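Local coordinates for protein molinate hydrolase (Gulosibacter molinativorax, PDB 4UB9) that hydrolyses the thiocarbamate pesticide molinate and carries a bound zinc ion, as a member of the amidohydrolase family, at residues A[444-449]-A[467-472]; A[33-38]-A[59-64]; A[89-94]-A[437-442]; A[131-136]-A[164-169]; A[41-46]-A[53-58]. One frame throughout, in Å; residues are numbered along the deposited sequence.

Interaction 1: residues A[444-449]-A[467-472]; sequences LGDVVV and VVKEGR
Strand 464-469 pairs antiparallel with strand 447-450 and ends in a type I' turn, Lys469 to Arg472, that joins it to strand 472-473 in a tight hairpin; Glu470, Val468 and Gly445 have the largest shares of the contact. Glu470 takes the first inner position of the turn, where its left-handed backbone (phi 48°) turns its N-H to Asp446 OD1, 2.8 Å away and met nearly along the C-O axis. Its side chain starts beside its own backbone N and runs extended, CG resting 3.8 Å from Leu444 CD2. The carboxylate goes on to Arg167, which also pairs with the second oxygen of Asp446, so this buried aspartate is gripped at both oxygens. Gly445 suits its place because a CB would crowd Gly471 N; its carbonyl O takes that N-H at 2.8 Å, in plane and on a lone pair. Val468 holds CG1 anti to the backbone N, which sets this methyl 3.5 Å from Gly445 O. Branched valines favour extended chain, and on the Val447-Val468 face their CB atoms lie 4.3 Å apart. In the same pair, Val468 N reaches Val447 O at 2.8 Å, nearly along the C=O axis.

Interaction 2: residues A[33-38]-A[59-64]; sequences GETIAI and IEDGRI
This is an antiparallel backbone pairing prolonged by a side-chain bond, at the end of the four-stranded sheet where strand 36-39 leaves an irregular lead-in and strand 55-60 runs into its turn. Ile36 and Ile59 form the hydrogen-bonded pair. Ile59 N meets Ile36 O at 2.8 Å, nearly along the C=O axis, whereas Ile36 N reaches Ile59 O from above the carbonyl plane. Their side chains lie side by side on one face: Ile36 CG2, in the crowded position between backbone N and carbonyl carbon, touches Ile59 CD1 at 3.8 Å. Such apolar, beta-branched residues suit this buried face, where Ile36 also meets Ile82 and Ile59 meets Val447. Beyond the pair the chain reverses in a type I' turn, Glu60 to Arg63, the two-residue hairpin joining strands 55-60 and 63-69. Asp61 sits there with positive phi, and Gly62, at phi 87°, has angles at which any CB would jam against the preceding carbonyl. Gly62 N bonds to Glu34 O at 2.9 Å, from above the carbonyl plane. Thr35 serves the other turn amide: its OG1, beside its own backbone N (chi1 -61°), accepts Asp61 N at 3.1 Å along a nearly straight N-H (165°). The same rotation turns Thr35 CG2, anti to N, onto Ile59 O at 3.3 Å.

Interaction 3: residues A[89-94]-A[437-442]; sequences ILPGLV and GSIDVG
Ile89 opens the contact with its CG2 methyl, anti to the backbone N, which meets Ile439 CD1 at 3.9 Å as the two side chains cross at about a right angle. Leu90 turns its side chain away, so its backbone does the touching, with Leu90 O 3.5 Å from that same Ile439 CD1. Pro91 gives the broadest surface of the strand. Its rigid apolar ring lies along the loop, CB 3.9 Å from Ser438 CA and 4.1 Å from Ile439 CG1, while CG nears Gly437 O. An alanine at Ile439 would probably loosen this packing, since CG1 and CD1, the atoms that span Ile89 to Pro91, would be gone. Gly92 works through its carbonyl: a water donates to Gly92 O at 2.8 Å and accepts a weak bond from Gly437 N. Glycine fits position 437 because, at phi 99°, a CB would jam against the preceding carbonyl. The loop itself is tied by Ser438 OG, which donates to the anti lone pair of Asp440 OD2 and also bonds to Lys443 NZ. Strand 88-95 runs parallel to strand 41-43 and antiparallel to strand 447-450, while the loop, following helix 424-429, packs Ile439 on Leu43 as well.

Interaction 4: residues A[131-136]-A[164-169]; sequences QIALRG and EGARIF
Gln131 leaves its helix with CG beside the backbone N (chi1 -70°) and runs extended, so that its end comes close to the 164-169 segment. From CB the chain steps to CG, 3.2 Å from Glu164 O and 3.8 Å from Gly165 CA. CD follows over the same carbonyl, and the tip, NE2, donates to Glu164 O at 3.0 Å with an N-H angle of 161°. That oxygen lies in the amide plane, yet NE2 itself stands well above the carbonyl plane. The other amide atom, OE1, accepts Leu481 N, so the buried tip is satisfied at both ends. The contact belongs to the beta/alpha barrel: helix 122-135 leads into strand 138-143, whose parallel neighbour 167-170 follows by a beta-alpha-beta crossover through helix 148-159. An alanine at Gln131 lacks the amide that bonds Glu164 O and Leu481 N, and would probably join the helix less firmly to both. Glu164, bent at chi2, brings OE1 to 3.6 Å from Leu134 CD2, where it also accepts Gly165 N through its anti lone pair; OE2 pairs with Arg472. Leu134 CB lies 3.8 Å from Ala166 N. Gly165, at phi 147°, would jam any CB against Glu164 O.

Interaction 5: residues A[41-46]-A[53-58]; sequences GTLIDG and PETTVF
A G1 beta bulge marks this contact: Glu54 and Thr55 both face Gly41, at the corner where the chain turns from one sheet to another before strand 55-60. The extra residue, Glu54, has left-handed backbone angles (phi 53°), and it is exposed. The axes of strands 41-43 and 55-58 lie 78° apart, and the two are paired at one position alone. There Thr55 N gives its hydrogen to Gly41 O at 2.8 Å, and Gly41 N returns a bond to Thr55 O at 3.0 Å, both donors lying in the carbonyl planes. Beyond this pair the main chains draw apart and side chains fill the angle. Leu43, with CG anti to the backbone N, sets CB 3.8 Å from Thr55 CB and CD2 3.9 Å from Thr55 CG2, the two side chains crossing obliquely. Its other methyl, CD1, reaches Val57 CG2 at 4.2 Å. A long, forked leucine suits the widening angle, since each branch finds a different residue of the same strand. At the exposed Pro53, Thr42 CA lies 3.9 Å from Pro53 CA. Thr55 is apt at the pair because it shows two characters: CG2, anti to the backbone N, joins the leucine, while OG1, beside the N, bonds to Val52 O in the loop just before. Backbone bonds therefore set the position of the corner and apolar branches fill its inner side, with the buried hydroxyl of Thr55 satisfied locally.

How the interactions relate
Interaction 1 lies among three of the others. Its centre is about 8 Å from that of interaction 2, which it meets at Gly445 N and Gly62 O (2.7 Å, a probable hydrogen bond), and about 8 Å from that of interaction 3, whose strand 88-95 neighbours strand 447-450. Interaction 4 is tied to it by two salt bridges, Asp446 OD2 to Arg167 NH1 and Arg472 NH2 to Glu164 OE2, each 2.6 Å. Interaction 5 is nested in the loop closed by interaction 2, shares strand 55-60 with it, and touches interaction 3 through Ile89 N and Thr42 O. All five lie away from the zinc site of His282 and His302.

Interaction 1: residues A[444-449]-A[467-472]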
# COMPACT_ATOMS: atom_id res chain seq x y z
N LEU A 444 3.61 27.22 -44.98
CA LEU A 444 2.21 26.80 -44.87
C LEU A 444 1.31 27.91 -44.34
O LEU A 444 1.72 28.73 -43.53
CB LEU A 444 2.08 25.58 -43.98
CG LEU A 444 2.64 24.28 -44.57
CD1 LEU A 444 2.97 23.31 -43.47
CD2 LEU A 444 1.67 23.64 -45.55
N GLY A 445 0.07 27.90 -44.80
CA GLY A 445 -0.92 28.95 -44.47
C GLY A 445 -1.68 28.81 -43.17
O GLY A 445 -2.92 28.73 -43.12
N ASP A 446 -0.91 28.77 -42.10
CA ASP A 446 -1.44 28.62 -40.77
C ASP A 446 -1.42 29.95 -40.10
O ASP A 446 -0.35 30.54 -39.87
CB ASP A 446 -0.60 27.62 -39.96
CG ASP A 446 -0.63 26.18 -40.52
OD1 ASP A 446 -1.43 25.88 -41.43
OD2 ASP A 446 0.19 25.34 -40.04
N VAL A 447 -2.58 30.43 -39.68
CA VAL A 447 -2.67 31.78 -39.13
C VAL A 447 -3.73 31.84 -38.09
O VAL A 447 -4.75 31.16 -38.19
CB VAL A 447 -3.08 32.78 -40.23
CG1 VAL A 447 -3.27 34.16 -39.69
CG2 VAL A 447 -2.05 32.80 -41.34
N VAL A 448 -3.47 32.62 -37.05
CA VAL A 448 -4.51 32.97 -36.12
C VAL A 448 -4.68 34.48 -36.04
O VAL A 448 -3.73 35.24 -36.28
CB VAL A 448 -4.29 32.41 -34.72
CG1 VAL A 448 -4.11 30.92 -34.82
CG2 VAL A 448 -3.12 33.05 -34.02
N VAL A 449 -5.89 34.90 -35.67
CA VAL A 449 -6.22 36.31 -35.57
C VAL A 449 -6.75 36.57 -34.18
O VAL A 449 -7.70 35.91 -33.76
CB VAL A 449 -7.29 36.70 -36.61
CG1 VAL A 449 -7.64 38.17 -36.48
CG2 VAL A 449 -6.80 36.41 -38.02
N VAL A 467 -9.19 31.19 -36.73
CA VAL A 467 -8.15 30.17 -36.81
C VAL A 467 -8.14 29.60 -38.21
O VAL A 467 -9.16 29.15 -38.71
CB VAL A 467 -8.37 29.02 -35.80
CG1 VAL A 467 -7.29 27.96 -35.98
CG2 VAL A 467 -8.36 29.53 -34.36
N VAL A 468 -6.96 29.58 -38.81
CA VAL A 468 -6.80 29.13 -40.18
C VAL A 468 -5.67 28.12 -40.27
O VAL A 468 -4.55 28.36 -39.76
CB VAL A 468 -6.45 30.30 -41.10
CG1 VAL A 468 -6.21 29.81 -42.54
CG2 VAL A 468 -7.57 31.32 -41.09
N LYS A 469 -5.92 27.06 -41.00
CA LYS A 469 -4.95 25.99 -41.20
C LYS A 469 -4.83 25.64 -42.66
O LYS A 469 -5.78 25.22 -43.28
CB LYS A 469 -5.37 24.74 -40.44
CG LYS A 469 -4.25 23.70 -40.38
CD LYS A 469 -4.74 22.33 -39.97
CE LYS A 469 -3.56 21.37 -40.02
NZ LYS A 469 -4.01 19.97 -39.99
N GLU A 470 -3.63 25.83 -43.20
CA GLU A 470 -3.38 25.66 -44.64
C GLU A 470 -4.46 26.40 -45.46
O GLU A 470 -5.10 25.85 -46.35
CB GLU A 470 -3.30 24.20 -44.99
CG GLU A 470 -1.99 23.61 -44.52
CD GLU A 470 -1.81 22.15 -44.88
OE1 GLU A 470 -2.10 21.75 -46.02
OE2 GLU A 470 -1.29 21.41 -44.03
N GLY A 471 -4.66 27.66 -45.10
CA GLY A 471 -5.60 28.54 -45.80
C GLY A 471 -7.08 28.22 -45.66
O GLY A 471 -7.93 28.80 -46.34
N ARG A 472 -7.38 27.29 -44.76
CA ARG A 472 -8.75 26.86 -44.54
C ARG A 472 -9.17 27.34 -43.18
O ARG A 472 -8.49 27.10 -42.19
CB ARG A 472 -8.79 25.36 -44.59
CG ARG A 472 -10.15 24.75 -44.33
CD ARG A 472 -10.03 23.25 -44.47
NE ARG A 472 -10.50 22.67 -43.23
CZ ARG A 472 -9.75 22.11 -42.29
NH1 ARG A 472 -8.45 21.96 -42.43
NH2 ARG A 472 -10.34 21.66 -41.21

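Interaction 2: residues A[33-38]-A[59-64]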
# COMPACT_ATOMS: atom_id res chain seq x y z
N GLY A 33 -5.70 21.92 -48.60
CA GLY A 33 -5.10 23.23 -48.73
C GLY A 33 -6.12 24.09 -49.45
O GLY A 33 -6.70 23.68 -50.46
N GLU A 34 -6.31 25.30 -48.95
CA GLU A 34 -7.26 26.25 -49.53
C GLU A 34 -6.74 27.68 -49.67
O GLU A 34 -5.60 27.99 -49.31
CB GLU A 34 -8.52 26.22 -48.73
CG GLU A 34 -9.38 25.05 -49.15
CD GLU A 34 -10.61 24.94 -48.32
OE1 GLU A 34 -10.93 25.90 -47.59
OE2 GLU A 34 -11.24 23.86 -48.38
N THR A 35 -7.60 28.52 -50.22
CA THR A 35 -7.25 29.88 -50.59
C THR A 35 -8.04 30.88 -49.77
O THR A 35 -9.23 30.76 -49.56
CB THR A 35 -7.49 30.09 -52.07
OG1 THR A 35 -6.66 29.18 -52.78
CG2 THR A 35 -7.14 31.52 -52.50
N ILE A 36 -7.34 31.88 -49.27
CA ILE A 36 -7.93 32.85 -48.34
C ILE A 36 -7.02 34.06 -48.20
O ILE A 36 -5.80 34.00 -48.46
CB ILE A 36 -8.20 32.21 -46.94
CG1 ILE A 36 -9.17 33.05 -46.10
CG2 ILE A 36 -6.90 32.04 -46.16
CD1 ILE A 36 -9.84 32.30 -44.95
N ALA A 37 -7.60 35.18 -47.79
CA ALA A 37 -6.83 36.39 -47.50
C ALA A 37 -7.24 36.95 -46.19
O ALA A 37 -8.43 37.05 -45.86
CB ALA A 37 -7.02 37.42 -48.58
N ILE A 38 -6.25 37.36 -45.44
CA ILE A 38 -6.44 37.93 -44.08
C ILE A 38 -6.06 39.38 -44.26
O ILE A 38 -4.90 39.68 -44.54
CB ILE A 38 -5.51 37.29 -43.01
CG1 ILE A 38 -5.25 35.78 -43.26
CG2 ILE A 38 -6.04 37.54 -41.61
CD1 ILE A 38 -6.47 34.90 -43.24
N ILE A 59 -3.02 33.67 -48.95
CA ILE A 59 -2.75 32.23 -49.01
C ILE A 59 -3.50 31.63 -50.16
O ILE A 59 -4.68 31.87 -50.35
CB ILE A 59 -3.18 31.51 -47.71
CG1 ILE A 59 -2.40 32.06 -46.51
CG2 ILE A 59 -2.98 30.01 -47.82
CD1 ILE A 59 -3.20 32.04 -45.21
N GLU A 60 -2.79 30.78 -50.88
CA GLU A 60 -3.30 30.14 -52.06
C GLU A 60 -2.93 28.64 -52.05
O GLU A 60 -1.77 28.28 -51.97
CB GLU A 60 -2.65 30.82 -53.25
CG GLU A 60 -3.42 30.70 -54.54
CD GLU A 60 -2.70 31.42 -55.68
OE1 GLU A 60 -2.60 30.85 -56.80
OE2 GLU A 60 -2.22 32.55 -55.46
N ASP A 61 -3.95 27.79 -52.11
CA ASP A 61 -3.76 26.34 -52.08
C ASP A 61 -2.89 25.86 -50.91
O ASP A 61 -1.97 25.05 -51.08
CB ASP A 61 -3.19 25.87 -53.41
CG ASP A 61 -4.21 25.97 -54.54
OD1 ASP A 61 -5.33 26.44 -54.29
OD2 ASP A 61 -3.91 25.57 -55.67
N GLY A 62 -3.17 26.40 -49.73
CA GLY A 62 -2.48 26.00 -48.51
C GLY A 62 -1.18 26.70 -48.19
O GLY A 62 -0.75 26.70 -47.06
N ARG A 63 -0.59 27.36 -49.18
CA ARG A 63 0.70 28.05 -49.03
C ARG A 63 0.59 29.58 -49.09
O ARG A 63 -0.15 30.14 -49.92
CB ARG A 63 1.69 27.60 -50.10
CG ARG A 63 2.77 26.63 -49.60
CD ARG A 63 2.30 25.18 -49.62
NE ARG A 63 3.22 24.13 -49.14
CZ ARG A 63 4.30 24.27 -48.34
NH1 ARG A 63 4.73 25.43 -47.87
NH2 ARG A 63 4.97 23.19 -48.00
N ILE A 64 1.34 30.24 -48.21
CA ILE A 64 1.42 31.69 -48.20
C ILE A 64 2.11 32.11 -49.48
O ILE A 64 3.25 31.71 -49.75
CB ILE A 64 2.19 32.24 -46.99
CG1 ILE A 64 1.47 31.93 -45.68
CG2 ILE A 64 2.33 33.76 -47.08
CD1 ILE A 64 2.28 32.20 -44.42

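Interaction 3: residues A[89-94]-A[437-442]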
# COMPACT_ATOMS: atom_id res chain seq x y z
N ILE A 89 -2.60 39.72 -36.34
CA ILE A 89 -2.38 38.53 -37.14
C ILE A 89 -1.07 37.84 -36.71
O ILE A 89 0.02 38.41 -36.86
CB ILE A 89 -2.27 38.84 -38.63
CG1 ILE A 89 -3.54 39.54 -39.11
CG2 ILE A 89 -2.05 37.55 -39.41
CD1 ILE A 89 -3.42 40.14 -40.50
N LEU A 90 -1.20 36.61 -36.22
CA LEU A 90 -0.06 35.78 -35.77
C LEU A 90 0.05 34.50 -36.58
O LEU A 90 -0.92 34.10 -37.25
CB LEU A 90 -0.18 35.43 -34.32
CG LEU A 90 0.23 36.49 -33.30
CD1 LEU A 90 -0.73 37.69 -33.31
CD2 LEU A 90 0.28 35.90 -31.91
N PRO A 91 1.23 33.83 -36.52
CA PRO A 91 1.31 32.55 -37.20
C PRO A 91 0.49 31.57 -36.44
O PRO A 91 0.21 31.78 -35.27
CB PRO A 91 2.80 32.19 -37.11
CG PRO A 91 3.49 33.38 -36.56
CD PRO A 91 2.47 34.15 -35.83
N GLY A 92 0.14 30.48 -37.09
CA GLY A 92 -0.43 29.34 -36.37
C GLY A 92 0.44 28.99 -35.14
O GLY A 92 1.68 28.91 -35.24
N LEU A 93 -0.20 28.86 -33.99
CA LEU A 93 0.54 28.57 -32.78
C LEU A 93 1.08 27.14 -32.79
O LEU A 93 0.52 26.24 -33.45
CB LEU A 93 -0.27 28.85 -31.52
CG LEU A 93 -0.81 30.29 -31.44
CD1 LEU A 93 -1.64 30.50 -30.19
CD2 LEU A 93 0.28 31.32 -31.49
N VAL A 94 2.15 26.95 -32.03
CA VAL A 94 2.92 25.69 -32.05
C VAL A 94 3.31 25.27 -30.66
O VAL A 94 3.90 26.05 -29.89
CB VAL A 94 4.20 25.83 -32.90
CG1 VAL A 94 4.96 24.51 -32.95
CG2 VAL A 94 3.87 26.30 -34.31
N GLY A 437 5.67 27.95 -38.57
CA GLY A 437 6.14 28.69 -37.39
C GLY A 437 6.35 30.18 -37.61
O GLY A 437 6.70 30.91 -36.68
N SER A 438 6.18 30.61 -38.84
CA SER A 438 6.16 32.05 -39.14
C SER A 438 5.32 32.33 -40.38
O SER A 438 5.14 31.48 -41.26
CB SER A 438 7.57 32.63 -39.34
OG SER A 438 8.17 32.14 -40.55
N ILE A 439 4.92 33.58 -40.46
CA ILE A 439 4.24 34.09 -41.64
C ILE A 439 5.24 34.65 -42.65
O ILE A 439 5.83 35.72 -42.46
CB ILE A 439 3.21 35.14 -41.24
CG1 ILE A 439 2.11 34.44 -40.44
CG2 ILE A 439 2.64 35.78 -42.49
CD1 ILE A 439 1.10 35.36 -39.80
N ASP A 440 5.47 33.88 -43.69
CA ASP A 440 6.54 34.12 -44.67
C ASP A 440 6.15 33.42 -45.94
O ASP A 440 5.59 32.32 -45.91
CB ASP A 440 7.90 33.55 -44.23
CG ASP A 440 8.74 34.54 -43.41
OD1 ASP A 440 9.07 35.62 -43.95
OD2 ASP A 440 9.06 34.28 -42.22
N VAL A 441 6.44 34.08 -47.05
CA VAL A 441 6.03 33.59 -48.34
C VAL A 441 6.64 32.22 -48.52
O VAL A 441 7.80 32.03 -48.23
CB VAL A 441 6.48 34.55 -49.48
CG1 VAL A 441 6.24 33.92 -50.85
CG2 VAL A 441 5.73 35.87 -49.36
N GLY A 442 5.87 31.28 -49.01
CA GLY A 442 6.36 29.91 -49.26
C GLY A 442 6.03 28.92 -48.15
O GLY A 442 5.91 27.74 -48.39
O HOH W 1 2.82 27.94 -37.55

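Interaction 4: residues A[131-136]-A[164-169]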
# COMPACT_ATOMS: atom_id res chain seq x y z
N GLN A 131 -7.76 18.27 -31.97
CA GLN A 131 -8.81 19.26 -32.26
C GLN A 131 -8.93 20.26 -31.13
O GLN A 131 -9.17 21.43 -31.37
CB GLN A 131 -10.15 18.58 -32.50
CG GLN A 131 -10.15 17.83 -33.81
CD GLN A 131 -11.36 16.91 -33.95
OE1 GLN A 131 -12.34 17.03 -33.25
NE2 GLN A 131 -11.25 16.00 -34.85
N ILE A 132 -8.76 19.79 -29.91
CA ILE A 132 -8.78 20.68 -28.78
C ILE A 132 -7.58 21.63 -28.78
O ILE A 132 -7.68 22.77 -28.37
CB ILE A 132 -8.84 19.89 -27.48
CG1 ILE A 132 -10.24 19.30 -27.36
CG2 ILE A 132 -8.54 20.78 -26.27
CD1 ILE A 132 -10.43 18.42 -26.16
N ALA A 133 -6.44 21.17 -29.28
CA ALA A 133 -5.29 22.05 -29.42
C ALA A 133 -5.61 23.12 -30.47
O ALA A 133 -5.39 24.31 -30.24
CB ALA A 133 -4.06 21.27 -29.81
N LEU A 134 -6.16 22.66 -31.59
CA LEU A 134 -6.57 23.52 -32.69
C LEU A 134 -7.58 24.59 -32.26
O LEU A 134 -7.47 25.78 -32.62
CB LEU A 134 -7.15 22.70 -33.81
CG LEU A 134 -7.45 23.44 -35.12
CD1 LEU A 134 -6.25 24.20 -35.64
CD2 LEU A 134 -7.94 22.47 -36.19
N ARG A 135 -8.51 24.19 -31.40
CA ARG A 135 -9.46 25.12 -30.78
C ARG A 135 -8.79 26.25 -30.01
O ARG A 135 -9.29 27.35 -29.96
CB ARG A 135 -10.35 24.39 -29.80
CG ARG A 135 -11.56 25.19 -29.39
CD ARG A 135 -11.88 24.98 -27.93
NE ARG A 135 -12.73 23.83 -27.75
CZ ARG A 135 -12.69 22.98 -26.70
NH1 ARG A 135 -11.78 23.06 -25.75
NH2 ARG A 135 -13.58 22.00 -26.64
N GLY A 136 -7.63 25.99 -29.43
CA GLY A 136 -6.82 27.04 -28.81
C GLY A 136 -5.84 27.74 -29.76
O GLY A 136 -4.91 28.42 -29.33
N GLU A 164 -10.00 15.98 -38.83
CA GLU A 164 -9.73 17.32 -38.37
C GLU A 164 -8.74 17.36 -37.18
O GLU A 164 -8.71 16.45 -36.36
CB GLU A 164 -11.05 17.96 -37.96
CG GLU A 164 -10.96 19.36 -37.38
CD GLU A 164 -10.57 20.39 -38.43
OE1 GLU A 164 -9.38 20.45 -38.81
OE2 GLU A 164 -11.46 21.17 -38.89
N GLY A 165 -7.96 18.43 -37.11
CA GLY A 165 -7.09 18.69 -35.97
C GLY A 165 -5.79 19.39 -36.29
O GLY A 165 -5.39 19.48 -37.43
N ALA A 166 -5.11 19.84 -35.27
CA ALA A 166 -3.74 20.29 -35.41
C ALA A 166 -2.91 19.21 -36.08
O ALA A 166 -3.18 18.02 -35.89
CB ALA A 166 -3.13 20.62 -34.05
N ARG A 167 -1.93 19.61 -36.90
CA ARG A 167 -1.08 18.59 -37.48
C ARG A 167 -0.12 18.10 -36.39
O ARG A 167 0.27 18.83 -35.45
CB ARG A 167 -0.36 19.01 -38.74
CG ARG A 167 0.88 19.82 -38.57
CD ARG A 167 1.56 20.07 -39.92
NE ARG A 167 0.72 20.86 -40.79
CZ ARG A 167 0.38 22.14 -40.61
NH1 ARG A 167 0.84 22.85 -39.59
NH2 ARG A 167 -0.43 22.73 -41.49
N ILE A 168 0.18 16.83 -36.51
CA ILE A 168 0.95 16.10 -35.54
C ILE A 168 2.27 15.63 -36.07
O ILE A 168 2.37 15.09 -37.16
CB ILE A 168 0.20 14.84 -35.12
CG1 ILE A 168 -1.14 15.20 -34.53
CG2 ILE A 168 1.01 14.07 -34.07
CD1 ILE A 168 -2.01 13.98 -34.27
N PHE A 169 3.28 15.82 -35.25
CA PHE A 169 4.55 15.11 -35.38
C PHE A 169 4.88 14.43 -34.06
O PHE A 169 4.65 15.00 -33.01
CB PHE A 169 5.67 16.07 -35.78
CG PHE A 169 5.40 16.76 -37.06
CD1 PHE A 169 5.44 16.06 -38.27
CD2 PHE A 169 5.07 18.13 -37.07
CE1 PHE A 169 5.16 16.70 -39.49
CE2 PHE A 169 4.78 18.76 -38.27
CZ PHE A 169 4.83 18.05 -39.48

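Interaction 5: residues A[41-46]-A[53-58]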
# COMPACT_ATOMS: atom_id res chain seq x y z
N GLY A 41 -4.74 43.86 -40.93
CA GLY A 41 -4.41 43.75 -39.50
C GLY A 41 -2.95 44.03 -39.20
O GLY A 41 -2.13 44.13 -40.10
N THR A 42 -2.67 44.23 -37.92
CA THR A 42 -1.29 44.33 -37.44
C THR A 42 -0.62 42.94 -37.45
O THR A 42 -1.03 42.03 -36.74
CB THR A 42 -1.25 44.95 -36.04
OG1 THR A 42 -1.92 46.22 -36.08
CG2 THR A 42 0.20 45.17 -35.59
N LEU A 43 0.41 42.80 -38.28
CA LEU A 43 1.13 41.55 -38.43
C LEU A 43 2.27 41.36 -37.42
O LEU A 43 3.19 42.20 -37.30
CB LEU A 43 1.69 41.41 -39.83
CG LEU A 43 2.51 40.11 -40.07
CD1 LEU A 43 1.62 38.90 -40.09
CD2 LEU A 43 3.26 40.20 -41.39
N ILE A 44 2.18 40.24 -36.70
CA ILE A 44 3.26 39.75 -35.81
C ILE A 44 3.66 38.44 -36.42
O ILE A 44 2.97 37.44 -36.24
CB ILE A 44 2.81 39.55 -34.37
CG1 ILE A 44 2.36 40.89 -33.76
CG2 ILE A 44 3.94 38.95 -33.55
CD1 ILE A 44 1.87 40.83 -32.33
N ASP A 45 4.72 38.46 -37.23
CA ASP A 45 4.97 37.35 -38.19
C ASP A 45 5.75 36.15 -37.64
O ASP A 45 5.88 35.12 -38.31
CB ASP A 45 5.66 37.88 -39.47
CG ASP A 45 7.04 38.46 -39.22
OD1 ASP A 45 7.43 38.71 -38.04
OD2 ASP A 45 7.74 38.66 -40.21
N GLY A 46 6.32 36.32 -36.46
CA GLY A 46 7.13 35.27 -35.82
C GLY A 46 8.64 35.41 -36.00
O GLY A 46 9.41 34.63 -35.42
N PRO A 53 1.65 47.34 -39.07
CA PRO A 53 0.20 47.52 -39.21
C PRO A 53 -0.28 47.40 -40.67
O PRO A 53 0.52 47.36 -41.60
CB PRO A 53 -0.05 48.92 -38.65
CG PRO A 53 1.26 49.44 -38.15
CD PRO A 53 2.31 48.64 -38.86
N GLU A 54 -1.59 47.37 -40.83
CA GLU A 54 -2.22 47.43 -42.18
C GLU A 54 -1.70 46.43 -43.16
O GLU A 54 -1.33 46.75 -44.30
CB GLU A 54 -2.12 48.85 -42.76
CG GLU A 54 -3.30 49.60 -42.24
CD GLU A 54 -3.14 51.08 -42.13
OE1 GLU A 54 -2.05 51.63 -42.42
OE2 GLU A 54 -4.13 51.70 -41.72
N THR A 55 -1.58 45.22 -42.66
CA THR A 55 -0.94 44.17 -43.42
C THR A 55 -1.98 43.17 -43.85
O THR A 55 -2.98 42.98 -43.20
CB THR A 55 0.19 43.48 -42.64
OG1 THR A 55 1.08 44.46 -42.09
CG2 THR A 55 0.98 42.56 -43.55
N THR A 56 -1.71 42.61 -45.01
CA THR A 56 -2.51 41.60 -45.60
C THR A 56 -1.64 40.38 -45.89
O THR A 56 -0.52 40.47 -46.38
CB THR A 56 -3.22 42.11 -46.88
OG1 THR A 56 -4.31 42.96 -46.48
CG2 THR A 56 -3.76 40.96 -47.73
N VAL A 57 -2.22 39.22 -45.57
CA VAL A 57 -1.59 37.94 -45.83
C VAL A 57 -2.43 37.13 -46.79
O VAL A 57 -3.64 36.97 -46.60
CB VAL A 57 -1.44 37.12 -44.55
CG1 VAL A 57 -0.81 35.76 -44.86
CG2 VAL A 57 -0.63 37.88 -43.52
N PHE A 58 -1.79 36.66 -47.84
CA PHE A 58 -2.52 35.99 -48.89
C PHE A 58 -2.05 34.56 -49.02
O PHE A 58 -0.85 34.29 -49.23
CB PHE A 58 -2.38 36.71 -50.24
CG PHE A 58 -3.30 36.18 -51.31
CD1 PHE A 58 -4.63 36.53 -51.31
CD2 PHE A 58 -2.82 35.38 -52.34
CE1 PHE A 58 -5.49 36.05 -52.29
CE2 PHE A 58 -3.67 34.91 -53.34
CZ PHE A 58 -5.02 35.24 -53.30